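PDB 5H80: carboxylase from Deinococcus radiodurans, which probably catalyses, through its biotin carboxylase domain, the ATP-dependent carboxylation of biotin on a carrier domain, as single-chain biotin-dependent carboxylases do. Local coordinates for residues L299-E303 against E316-Q322. Numbering follows the deposited sequence.
Sequences LGTFE and EANPRLQ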
# COMPACT_ATOMS: atom_id res chain seq x y z
N LEU A 299 -5.17 -7.99 -20.91
CA LEU A 299 -5.88 -6.85 -20.43
C LEU A 299 -6.29 -5.87 -21.51
O LEU A 299 -5.49 -5.55 -22.38
CB LEU A 299 -5.12 -6.10 -19.33
CG LEU A 299 -4.62 -6.76 -18.05
CD1 LEU A 299 -3.86 -5.80 -17.13
CD2 LEU A 299 -5.75 -7.48 -17.32
N GLY A 300 -7.39 -5.13 -21.27
CA GLY A 300 -7.78 -4.07 -22.15
C GLY A 300 -8.75 -3.16 -21.43
O GLY A 300 -9.33 -3.68 -20.42
N THR A 301 -8.89 -1.92 -21.86
CA THR A 301 -9.79 -0.98 -21.23
C THR A 301 -10.76 -0.50 -22.35
O THR A 301 -10.28 -0.21 -23.42
CB THR A 301 -9.06 0.15 -20.64
OG1 THR A 301 -8.16 -0.34 -19.63
CG2 THR A 301 -9.95 1.28 -20.11
N PHE A 302 -12.04 -0.33 -22.02
CA PHE A 302 -13.04 0.24 -22.87
C PHE A 302 -13.48 1.57 -22.22
O PHE A 302 -13.99 1.58 -21.06
CB PHE A 302 -14.16 -0.74 -23.01
CG PHE A 302 -13.76 -1.96 -23.68
CD1 PHE A 302 -13.79 -2.00 -25.10
CD2 PHE A 302 -13.14 -3.02 -22.99
CE1 PHE A 302 -13.35 -3.13 -25.79
CE2 PHE A 302 -12.64 -4.13 -23.69
CZ PHE A 302 -12.79 -4.18 -25.08
N GLU A 303 -13.26 2.64 -22.96
CA GLU A 303 -13.46 4.06 -22.56
C GLU A 303 -14.87 4.56 -23.05
O GLU A 303 -15.27 4.29 -24.18
CB GLU A 303 -12.39 5.02 -22.96
CG GLU A 303 -11.04 4.58 -22.49
CD GLU A 303 -9.94 5.58 -22.89
OE1 GLU A 303 -10.25 6.52 -23.67
OE2 GLU A 303 -8.82 5.43 -22.41
N GLU A 316 -13.23 4.53 -27.09
CA GLU A 316 -11.88 3.96 -27.38
C GLU A 316 -11.77 2.65 -26.69
O GLU A 316 -12.16 2.55 -25.49
CB GLU A 316 -10.73 4.88 -26.85
CG GLU A 316 -9.33 4.62 -27.38
CD GLU A 316 -8.83 5.60 -28.43
OE1 GLU A 316 -9.61 6.53 -28.81
OE2 GLU A 316 -7.62 5.44 -28.82
N ALA A 317 -11.12 1.70 -27.38
CA ALA A 317 -10.73 0.43 -26.81
C ALA A 317 -9.19 0.44 -26.76
O ALA A 317 -8.50 0.64 -27.78
CB ALA A 317 -11.30 -0.72 -27.56
N ASN A 318 -8.62 0.43 -25.56
CA ASN A 318 -7.16 0.43 -25.43
C ASN A 318 -6.73 -0.98 -25.12
O ASN A 318 -6.90 -1.47 -23.95
CB ASN A 318 -6.67 1.39 -24.33
CG ASN A 318 -7.26 2.78 -24.44
OD1 ASN A 318 -7.87 3.31 -23.50
ND2 ASN A 318 -7.05 3.37 -25.52
N PRO A 319 -6.14 -1.66 -26.10
CA PRO A 319 -5.90 -3.09 -25.97
C PRO A 319 -4.58 -3.41 -25.23
O PRO A 319 -3.71 -4.14 -25.80
CB PRO A 319 -5.85 -3.53 -27.46
CG PRO A 319 -5.19 -2.39 -28.12
CD PRO A 319 -5.68 -1.12 -27.40
N ARG A 320 -4.43 -2.89 -24.03
CA ARG A 320 -3.15 -2.90 -23.31
C ARG A 320 -3.40 -2.57 -21.87
O ARG A 320 -4.48 -2.12 -21.59
CB ARG A 320 -2.20 -1.87 -23.93
CG ARG A 320 -2.87 -0.55 -24.29
CD ARG A 320 -1.90 0.54 -24.53
NE ARG A 320 -2.57 1.84 -24.80
CZ ARG A 320 -2.91 2.71 -23.84
NH1 ARG A 320 -2.64 2.47 -22.50
NH2 ARG A 320 -3.49 3.86 -24.16
N LEU A 321 -2.33 -2.69 -21.06
CA LEU A 321 -2.22 -2.06 -19.76
C LEU A 321 -2.38 -0.56 -19.90
O LEU A 321 -2.03 0.04 -20.92
CB LEU A 321 -0.89 -2.36 -19.09
CG LEU A 321 -0.63 -1.97 -17.61
CD1 LEU A 321 -1.51 -2.80 -16.68
CD2 LEU A 321 0.82 -2.19 -17.31
N GLN A 322 -2.99 0.06 -18.90
CA GLN A 322 -2.93 1.54 -18.82
C GLN A 322 -2.27 2.14 -17.59
O GLN A 322 -2.19 1.44 -16.51
CB GLN A 322 -4.35 2.09 -18.78
CG GLN A 322 -5.11 2.16 -20.11
CD GLN A 322 -6.53 2.54 -19.93
OE1 GLN A 322 -7.14 2.34 -18.86
NE2 GLN A 322 -7.07 3.21 -20.94
O HOH W 1 -6.36 -2.35 -19.60
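The beta hairpin of an ATP-grasp domain, where Thr301 and Glu303 pair with Asn318 and Glu316, illustrates how regular backbone pairing can line up a row of polar side chains. The short strand segments 299-303 and 316-318 run antiparallel, their axes 165° apart. Thr301 and Asn318 exchange two bonds, Thr301 N to Asn318 O (2.9 Å) and Asn318 N to Thr301 O (2.8 Å), and Glu303 N reaches Glu316 O at 2.8 Å. Between these pairs, Ala317 CB packs 3.6 Å from Phe302 CE1 on the sheet face covered by helix 277-293.

The other face is polar. Glu303 has CG anti to the backbone carbonyl carbon (chi1 -55°) and is extended beyond, which carries its carboxylate past Glu316 CB. Glu303 OE2 forms a salt bridge with Lys265 and takes a weak, bent bond from Gln322 NE2 (3.2 Å, 121° at the hydrogen). Replacing Glu303 by alanine would take this carboxylate away and is likely to leave Lys265 without this charge partner and the Gln322 amide freer to turn.

Beyond the strand, the chain bends through an inverse gamma turn centred on Pro319. Gln322 then returns across Thr301 at about a right angle, its OE1 3.0 Å from Thr301 OG1. A water lies between Thr301 OG1 and Arg320 O and donates to Arg320 O at 2.7 Å, while Arg320 NE forms a salt bridge with Glu116. Leu321 CD1 meets Leu299 CD1 at 3.8 Å against helix 336-344. In related biotin carboxylases, acidic residues on the equivalent strands of the ATP-grasp fold bind magnesium-ATP, and this hairpin probably lines the corresponding site.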